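Local coordinates for Lmo0794 protein (Listeria monocytogenes, PDB 3EW7) that is of unknown function but probably binds NAD or NADP in a Rossmann fold and may act as an oxidoreductase, at residues Met1-Ile6 with Arg23-Thr28; Gly13-Glu18 with Ser186-Ala191; Val64-Tyr69 with Leu99-Ala104. The protein carries 3 engineered substitutions. All blocks are in the same frame, centred on the assembly; numbering follows the deposited sequence.

Contact 1 of 3, residues Met1-Ile6 with Arg23-Thr28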
loop_
_atom_site.group_PDB
_atom_site.type_symbol
_atom_site.label_atom_id
_atom_site.label_comp_id
_atom_site.label_asym_id
_atom_site.label_seq_id
_atom_site.Cartn_x
_atom_site.Cartn_y
_atom_site.Cartn_z
HETATM N N MSE A 1 16.427 3.939 0.650
HETATM C CA MSE A 1 15.157 4.713 0.746
HETATM C C MSE A 1 14.241 4.057 1.772
HETATM O O MSE A 1 14.140 2.833 1.826
HETATM C CB MSE A 1 14.460 4.740 -0.603
HETATM C CG MSE A 1 13.623 5.969 -0.844
HETATM SE SE MSE A 1 12.314 5.727 -2.255
HETATM C CE MSE A 1 10.806 5.583 -1.079
ATOM N N LYS A 2 13.572 4.874 2.581
ATOM C CA LYS A 2 12.676 4.366 3.614
ATOM C C LYS A 2 11.257 4.100 3.125
ATOM O O LYS A 2 10.518 5.026 2.797
ATOM C CB LYS A 2 12.657 5.341 4.793
ATOM C CG LYS A 2 13.585 4.935 5.919
ATOM C CD LYS A 2 14.062 6.124 6.722
ATOM C CE LYS A 2 14.912 5.656 7.897
ATOM N NZ LYS A 2 15.872 6.696 8.372
ATOM N N ILE A 3 10.878 2.824 3.096
ATOM C CA ILE A 3 9.557 2.411 2.640
ATOM C C ILE A 3 8.783 1.590 3.672
ATOM O O ILE A 3 9.225 0.521 4.084
ATOM C CB ILE A 3 9.675 1.587 1.349
ATOM C CG1 ILE A 3 10.341 2.434 0.260
ATOM C CG2 ILE A 3 8.305 1.137 0.892
ATOM C CD1 ILE A 3 10.673 1.688 -1.026
ATOM N N GLY A 4 7.623 2.100 4.079
ATOM C CA GLY A 4 6.790 1.397 5.042
ATOM C C GLY A 4 5.638 0.698 4.344
ATOM O O GLY A 4 4.949 1.304 3.527
ATOM N N ILE A 5 5.418 -0.576 4.657
ATOM C CA ILE A 5 4.344 -1.322 4.015
ATOM C C ILE A 5 3.219 -1.787 4.936
ATOM O O ILE A 5 3.409 -2.641 5.803
ATOM C CB ILE A 5 4.886 -2.563 3.258
ATOM C CG1 ILE A 5 5.902 -2.140 2.196
ATOM C CG2 ILE A 5 3.740 -3.304 2.585
ATOM C CD1 ILE A 5 7.334 -2.521 2.524
ATOM N N ILE A 6 2.038 -1.218 4.729
ATOM C CA ILE A 6 0.859 -1.590 5.491
ATOM C C ILE A 6 0.266 -2.811 4.795
ATOM O O ILE A 6 -0.018 -2.773 3.592
ATOM C CB ILE A 6 -0.183 -0.460 5.487
ATOM C CG1 ILE A 6 0.397 0.771 6.187
ATOM C CG2 ILE A 6 -1.459 -0.923 6.171
ATOM C CD1 ILE A 6 -0.381 2.047 5.941
ATOM N N ARG A 23 15.512 -4.674 -3.625
ATOM C CA ARG A 23 16.053 -3.568 -4.400
ATOM C C ARG A 23 16.921 -2.666 -3.522
ATOM O O ARG A 23 17.334 -1.583 -3.936
ATOM C CB ARG A 23 14.932 -2.807 -5.114
ATOM C CG ARG A 23 14.801 -3.271 -6.545
ATOM C CD ARG A 23 13.385 -3.416 -7.049
ATOM N NE ARG A 23 13.007 -2.310 -7.922
ATOM C CZ ARG A 23 12.228 -2.421 -8.995
ATOM N NH1 ARG A 23 11.729 -3.598 -9.357
ATOM N NH2 ARG A 23 11.929 -1.339 -9.698
ATOM N N GLY A 24 17.201 -3.143 -2.307
ATOM C CA GLY A 24 18.073 -2.435 -1.388
ATOM C C GLY A 24 17.529 -1.356 -0.482
ATOM O O GLY A 24 18.310 -0.564 0.056
ATOM N N HIS A 25 16.213 -1.322 -0.280
ATOM C CA HIS A 25 15.600 -0.297 0.568
ATOM C C HIS A 25 15.394 -0.688 2.028
ATOM O O HIS A 25 15.344 -1.875 2.345
ATOM C CB HIS A 25 14.252 0.113 -0.012
ATOM C CG HIS A 25 14.350 0.743 -1.358
ATOM N ND1 HIS A 25 14.102 0.055 -2.524
ATOM C CD2 HIS A 25 14.702 1.996 -1.725
ATOM C CE1 HIS A 25 14.294 0.859 -3.553
ATOM N NE2 HIS A 25 14.658 2.044 -3.095
ATOM N N GLU A 26 15.285 0.309 2.909
ATOM C CA GLU A 26 15.035 0.053 4.324
ATOM C C GLU A 26 13.524 -0.090 4.449
ATOM O O GLU A 26 12.790 0.900 4.447
ATOM C CB GLU A 26 15.505 1.213 5.196
ATOM C CG GLU A 26 16.998 1.442 5.199
ATOM C CD GLU A 26 17.392 2.642 6.051
ATOM O OE1 GLU A 26 18.549 3.109 5.931
ATOM O OE2 GLU A 26 16.544 3.117 6.846
ATOM N N VAL A 27 13.072 -1.332 4.554
ATOM C CA VAL A 27 11.657 -1.634 4.636
ATOM C C VAL A 27 11.124 -1.738 6.053
ATOM O O VAL A 27 11.746 -2.366 6.907
ATOM C CB VAL A 27 11.363 -2.971 3.919
ATOM C CG1 VAL A 27 9.927 -3.389 4.145
ATOM C CG2 VAL A 27 11.647 -2.842 2.440
ATOM N N THR A 28 9.977 -1.111 6.302
ATOM C CA THR A 28 9.333 -1.199 7.608
ATOM C C THR A 28 7.999 -1.899 7.403
ATOM O O THR A 28 7.189 -1.478 6.576
ATOM C CB THR A 28 9.052 0.175 8.247
ATOM O OG1 THR A 28 10.270 0.728 8.753
ATOM C CG2 THR A 28 8.065 0.035 9.404
#

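Contact 2 of 3, residues Gly13-Glu18 with Ser186-Ala191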
loop_
_atom_site.group_PDB
_atom_site.type_symbol
_atom_site.label_atom_id
_atom_site.label_comp_id
_atom_site.label_asym_id
_atom_site.label_seq_id
_atom_site.Cartn_x
_atom_site.Cartn_y
_atom_site.Cartn_z
ATOM N N GLY A 13 1.008 -7.239 -0.467
ATOM C CA GLY A 13 1.963 -6.542 0.367
ATOM C C GLY A 13 3.179 -7.360 0.696
ATOM O O GLY A 13 4.257 -6.826 0.947
ATOM N N SER A 14 3.005 -8.669 0.686
ATOM C CA SER A 14 4.093 -9.576 1.002
ATOM C C SER A 14 5.238 -9.487 -0.016
ATOM O O SER A 14 6.425 -9.467 0.357
ATOM C CB SER A 14 3.548 -10.999 1.066
ATOM O OG SER A 14 4.332 -11.791 1.932
ATOM N N ARG A 15 4.887 -9.437 -1.298
ATOM C CA ARG A 15 5.897 -9.359 -2.346
ATOM C C ARG A 15 6.409 -7.941 -2.413
ATOM O O ARG A 15 7.614 -7.717 -2.454
ATOM C CB ARG A 15 5.324 -9.725 -3.719
ATOM C CG ARG A 15 4.058 -10.562 -3.699
ATOM C CD ARG A 15 4.314 -12.064 -3.640
ATOM N NE ARG A 15 5.733 -12.410 -3.730
ATOM C CZ ARG A 15 6.456 -12.876 -2.714
ATOM N NH1 ARG A 15 5.897 -13.056 -1.518
ATOM N NH2 ARG A 15 7.737 -13.166 -2.898
ATOM N N ILE A 16 5.490 -6.982 -2.435
ATOM C CA ILE A 16 5.891 -5.594 -2.494
ATOM C C ILE A 16 7.029 -5.394 -1.509
ATOM O O ILE A 16 8.006 -4.705 -1.796
ATOM C CB ILE A 16 4.728 -4.666 -2.154
ATOM C CG1 ILE A 16 3.700 -4.722 -3.291
ATOM C CG2 ILE A 16 5.235 -3.249 -1.940
ATOM C CD1 ILE A 16 2.572 -3.716 -3.176
ATOM N N LEU A 17 6.925 -6.038 -0.359
ATOM C CA LEU A 17 7.964 -5.919 0.643
ATOM C C LEU A 17 9.235 -6.598 0.184
ATOM O O LEU A 17 10.308 -5.996 0.246
ATOM C CB LEU A 17 7.503 -6.508 1.979
ATOM C CG LEU A 17 8.573 -6.502 3.077
ATOM C CD1 LEU A 17 7.969 -6.197 4.443
ATOM C CD2 LEU A 17 9.290 -7.852 3.066
ATOM N N GLU A 18 9.127 -7.847 -0.267
ATOM C CA GLU A 18 10.310 -8.576 -0.746
ATOM C C GLU A 18 11.043 -7.775 -1.814
ATOM O O GLU A 18 12.221 -7.460 -1.661
ATOM C CB GLU A 18 9.927 -9.952 -1.319
ATOM C CG GLU A 18 9.720 -11.047 -0.271
ATOM C CD GLU A 18 10.881 -11.141 0.720
ATOM O OE1 GLU A 18 12.052 -11.232 0.275
ATOM O OE2 GLU A 18 10.618 -11.125 1.948
ATOM N N SER A 186 1.330 -12.148 -12.683
ATOM C CA SER A 186 1.901 -12.687 -11.453
ATOM C C SER A 186 1.964 -11.579 -10.403
ATOM O O SER A 186 2.160 -10.417 -10.739
ATOM C CB SER A 186 3.314 -13.212 -11.725
ATOM O OG SER A 186 3.967 -13.585 -10.526
HETATM N N MSE A 187 1.801 -11.938 -9.134
HETATM C CA MSE A 187 1.843 -10.949 -8.066
HETATM C C MSE A 187 3.220 -10.298 -7.992
HETATM O O MSE A 187 3.343 -9.103 -7.736
HETATM C CB MSE A 187 1.500 -11.605 -6.724
HETATM C CG MSE A 187 1.255 -10.622 -5.579
HETATM SE SE MSE A 187 -0.180 -9.322 -5.891
HETATM C CE MSE A 187 -1.734 -10.470 -5.735
ATOM N N GLU A 188 4.258 -11.092 -8.221
ATOM C CA GLU A 188 5.613 -10.572 -8.171
ATOM C C GLU A 188 5.860 -9.570 -9.296
ATOM O O GLU A 188 6.702 -8.684 -9.163
ATOM C CB GLU A 188 6.645 -11.715 -8.211
ATOM C CG GLU A 188 6.121 -13.060 -8.713
ATOM C CD GLU A 188 5.237 -13.793 -7.698
ATOM O OE1 GLU A 188 4.108 -14.208 -8.061
ATOM O OE2 GLU A 188 5.679 -13.965 -6.539
ATOM N N ASP A 189 5.129 -9.696 -10.401
ATOM C CA ASP A 189 5.295 -8.748 -11.501
ATOM C C ASP A 189 4.704 -7.417 -11.057
ATOM O O ASP A 189 5.252 -6.353 -11.349
ATOM C CB ASP A 189 4.569 -9.213 -12.769
ATOM C CG ASP A 189 5.202 -10.442 -13.399
ATOM O OD1 ASP A 189 6.454 -10.519 -13.464
ATOM O OD2 ASP A 189 4.439 -11.326 -13.849
ATOM N N TYR A 190 3.583 -7.500 -10.344
ATOM C CA TYR A 190 2.876 -6.336 -9.838
ATOM C C TYR A 190 3.774 -5.610 -8.846
ATOM O O TYR A 190 3.808 -4.377 -8.814
ATOM C CB TYR A 190 1.564 -6.782 -9.176
ATOM C CG TYR A 190 0.583 -5.666 -8.859
ATOM C CD1 TYR A 190 0.269 -4.693 -9.811
ATOM C CD2 TYR A 190 -0.034 -5.587 -7.610
ATOM C CE1 TYR A 190 -0.632 -3.661 -9.522
ATOM C CE2 TYR A 190 -0.936 -4.566 -7.314
ATOM C CZ TYR A 190 -1.228 -3.606 -8.273
ATOM O OH TYR A 190 -2.099 -2.588 -7.975
ATOM N N ALA A 191 4.512 -6.374 -8.046
ATOM C CA ALA A 191 5.427 -5.784 -7.071
ATOM C C ALA A 191 6.544 -5.024 -7.786
ATOM O O ALA A 191 6.997 -3.978 -7.319
ATOM C CB ALA A 191 6.020 -6.864 -6.190
#

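Contact 3 of 3, residues Val64-Tyr69 with Leu99-Ala104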
loop_
_atom_site.group_PDB
_atom_site.type_symbol
_atom_site.label_atom_id
_atom_site.label_comp_id
_atom_site.label_asym_id
_atom_site.label_seq_id
_atom_site.Cartn_x
_atom_site.Cartn_y
_atom_site.Cartn_z
ATOM N N VAL A 64 8.062 6.698 1.678
ATOM C CA VAL A 64 6.896 6.162 0.990
ATOM C C VAL A 64 6.137 5.199 1.873
ATOM O O VAL A 64 6.726 4.379 2.565
ATOM C CB VAL A 64 7.287 5.383 -0.284
ATOM C CG1 VAL A 64 6.075 4.608 -0.810
ATOM C CG2 VAL A 64 7.776 6.346 -1.352
ATOM N N VAL A 65 4.819 5.305 1.844
ATOM C CA VAL A 65 3.976 4.400 2.610
ATOM C C VAL A 65 3.066 3.661 1.624
ATOM O O VAL A 65 2.198 4.268 0.984
ATOM C CB VAL A 65 3.111 5.160 3.642
ATOM C CG1 VAL A 65 2.200 4.188 4.377
ATOM C CG2 VAL A 65 3.999 5.885 4.635
ATOM N N VAL A 66 3.291 2.357 1.484
ATOM C CA VAL A 66 2.477 1.536 0.595
ATOM C C VAL A 66 1.264 1.028 1.349
ATOM O O VAL A 66 1.398 0.286 2.314
ATOM C CB VAL A 66 3.247 0.313 0.064
ATOM C CG1 VAL A 66 2.289 -0.619 -0.674
ATOM C CG2 VAL A 66 4.347 0.761 -0.875
ATOM N N ASP A 67 0.082 1.438 0.911
ATOM C CA ASP A 67 -1.136 0.988 1.557
ATOM C C ASP A 67 -1.616 -0.280 0.864
ATOM O O ASP A 67 -2.306 -0.226 -0.162
ATOM C CB ASP A 67 -2.228 2.069 1.503
ATOM C CG ASP A 67 -3.512 1.641 2.217
ATOM O OD1 ASP A 67 -3.510 0.566 2.861
ATOM O OD2 ASP A 67 -4.519 2.380 2.139
ATOM N N ALA A 68 -1.210 -1.418 1.411
ATOM C CA ALA A 68 -1.614 -2.699 0.873
ATOM C C ALA A 68 -2.481 -3.331 1.956
ATOM O O ALA A 68 -2.179 -4.402 2.493
ATOM C CB ALA A 68 -0.408 -3.544 0.590
ATOM N N TYR A 69 -3.558 -2.634 2.288
ATOM C CA TYR A 69 -4.488 -3.078 3.308
ATOM C C TYR A 69 -5.453 -4.104 2.743
ATOM O O TYR A 69 -5.827 -4.041 1.568
ATOM C CB TYR A 69 -5.270 -1.881 3.820
ATOM C CG TYR A 69 -6.201 -2.178 4.966
ATOM C CD1 TYR A 69 -5.704 -2.394 6.250
ATOM C CD2 TYR A 69 -7.587 -2.172 4.784
ATOM C CE1 TYR A 69 -6.562 -2.585 7.329
ATOM C CE2 TYR A 69 -8.452 -2.365 5.853
ATOM C CZ TYR A 69 -7.933 -2.566 7.119
ATOM O OH TYR A 69 -8.779 -2.720 8.188
ATOM N N LEU A 99 1.142 5.436 -1.432
ATOM C CA LEU A 99 0.903 4.585 -2.590
ATOM C C LEU A 99 -0.198 3.583 -2.211
ATOM O O LEU A 99 0.002 2.719 -1.355
ATOM C CB LEU A 99 2.191 3.839 -2.953
ATOM C CG LEU A 99 2.406 3.193 -4.328
ATOM C CD1 LEU A 99 1.086 2.793 -4.964
ATOM C CD2 LEU A 99 3.115 4.181 -5.224
ATOM N N VAL A 100 -1.357 3.701 -2.846
ATOM C CA VAL A 100 -2.473 2.806 -2.554
ATOM C C VAL A 100 -2.550 1.687 -3.588
ATOM O O VAL A 100 -2.649 1.939 -4.784
ATOM C CB VAL A 100 -3.803 3.586 -2.539
ATOM C CG1 VAL A 100 -4.858 2.804 -1.797
ATOM C CG2 VAL A 100 -3.595 4.941 -1.890
ATOM N N VAL A 101 -2.526 0.444 -3.119
ATOM C CA VAL A 101 -2.554 -0.720 -4.001
ATOM C C VAL A 101 -3.917 -1.404 -4.143
ATOM O O VAL A 101 -4.472 -1.877 -3.154
ATOM C CB VAL A 101 -1.549 -1.765 -3.502
ATOM C CG1 VAL A 101 -1.514 -2.944 -4.447
ATOM C CG2 VAL A 101 -0.172 -1.135 -3.358
ATOM N N GLY A 102 -4.443 -1.472 -5.366
ATOM C CA GLY A 102 -5.728 -2.126 -5.594
ATOM C C GLY A 102 -5.579 -3.459 -6.321
ATOM O O GLY A 102 -4.462 -3.957 -6.445
ATOM N N GLY A 103 -6.682 -4.042 -6.801
ATOM C CA GLY A 103 -6.599 -5.312 -7.523
ATOM C C GLY A 103 -7.824 -5.714 -8.340
ATOM O O GLY A 103 -8.352 -6.807 -8.159
ATOM N N ALA A 104 -8.249 -4.851 -9.262
ATOM C CA ALA A 104 -9.435 -5.065 -10.109
ATOM C C ALA A 104 -9.828 -6.498 -10.526
ATOM O O ALA A 104 -9.060 -7.199 -11.193
ATOM C CB ALA A 104 -9.324 -4.183 -11.361
HETATM O O HOH W 1 -4.839 -1.566 -0.318
#

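Contact 1 of 3, residues Met1-Ile6 with Arg23-Thr28
Ile-3 and His-25 meet at the start of two adjacent parallel strands: the CD1 methyl of Ile-3 sits over one face of the imidazole, 4.0 Å from its centroid, in a CH-pi contact displaced toward the rim. With CG anti to its carbonyl carbon (chi1 -63°), His-25 swings its ring to this side of the strands. The SE of Met-1, a selenomethionine in the crystal, lies oblique to the same ring.

The close-fitting part is the backbone ladder, which pairs Lys-2 with Glu-26, Ile-3 with Val-27 and Gly-4 with Thr-28. Glu-26 N donates to Met-1 O, Ile-3 N to Glu-26 O, Thr-28 N to Ile-3 O and Ile-5 N to Thr-28 O, the last at 2.8 Å. Ile-3, Ile-5 and Val-27 add apolar side chains to the face covered by helix 11-22 and helix 187-199.

The side of Lys-2 and Glu-26 is loose and exposed. Both chains run out extended beyond CG, and Glu-26 OE2 comes alongside Lys-2 CE, 3.2 Å away, with NZ left at the long salt-bridge distance of 3.9 Å from OE2. Deeper along that face, Thr-28 OG1 hydrogen-bonds to Gln-62 OE1.

Helix 11-22, which connects the two strands in a beta-alpha-beta unit, covers Ile-5 and Val-27 with Leu-17, while Ile-198 of helix 187-199 packs on Met-1 and Ile-3; strand 64-67 flanks strand 2-6 across the sheet from strand 26-31.

Contact 2 of 3, residues Gly13-Glu18 with Ser186-Ala191
Arg-15 reaches across to Met-187 and Glu-188 where two helices pack on one side of a Rossmann fold. The glycine-rich GxxGxxG motif runs into the start of helix 11-22, its last glycine, Gly-13, already helical, and helix 187-199 lies beside this helix at 52°, the short axes 8.4 Å apart.

The aliphatic part of Arg-15 passes obliquely over Met-187, CG against CG. Bends at chi2 and chi3 then turn the chain so that it runs beside Glu-188, both side chains pointing the same way. There Arg-15 NE forms a salt bridge with Glu-188 OE2 at 3.2 Å. The guanidinium and carboxylate planes are 38° apart, and OE2 comes in obliquely, so the pair is a single-atom contact through NE, not a two-pronged one. It lies at the outer edge, where Glu-188 is exposed.

Further in, the small Ala-191 allows the closest backbone approach, with its CA 4.6 Å from Ile-16 CA. Ala-191 CB points at the neighbouring helix, 3.8 Å from Arg-15 CB, and also rests against Ile-16 N and, more loosely, CG1. Helix 187-199 starts with a capping box of Ser-186 and Asp-189, in which Ser-186 N gives a weak hydrogen bond to Asp-189 OD2 at 3.4 Å.

Contact 3 of 3, residues Val64-Tyr69 with Leu99-Ala104
Val-66 and Val-101 touch across two neighbouring parallel strands, Val-66 CG1 lying 3.7 Å from Val-101 CG2 where the two side chains meet at a slant. Val-66 also packs more loosely through CG2 on Leu-99 CB. Toward the other face, Asp-67 and Val-100 lie side by side and point the same way; CG of Asp-67 is anti to its backbone N (chi1 -178°), and its OD2 passes 4.0 Å from Val-100 CG1.

Three backbone hydrogen bonds set this register: Leu-99 N to Val-65 O, Asp-67 N to Leu-99 O and Val-101 N to Asp-67 O, the last at 3.0 Å. Where the strands end, a water bridges Asp-67 O and Val-101 O, 2.9 Å from each, within reach of more acceptors than it has protons. Asp-67 OD1 receives a weak bond from Tyr-69 N, just past the strand.

In the next shell, Leu-83 and Leu-86 of helix 79-90 cover Asp-67, Ile-198 backs Val-66, Tyr-190 and Ile-153 pack on Val-101, and His-79 NE2 hydrogen-bonds to Tyr-69 O. Strand 64-67, helix 79-90 and strand 97-101 make a beta-alpha-beta unit in the middle of the Rossmann sheet, whose carboxyl-end loops line the dinucleotide site in this family.

Overall arrangement
Contacts 1 and 3 are parallel strand pairs of one sheet, joined because strands 2-6 and 64-67 are neighbours in it; contact 2 is a helix pair packed over that sheet. The centre of contact 3 lies about 2 Å from the centre of the chain and all its touching residues are buried, its side-chain packing largely valine and leucine. The centres of contacts 1 and 2 lie about 12 and 11 Å from the chain centre: contact 1 is partly exposed, with a long ion pair, contact 2 mainly buried, with a closer ion pair at an exposed rim. Leu-17 CD1 meets Val-27 CG1 between contacts 1 and 2, while Ile-16 CD1 rests on Val-101 CG2 of contact 3. Tyr-190 OH probably hydrogen-bonds to Gly-102 O.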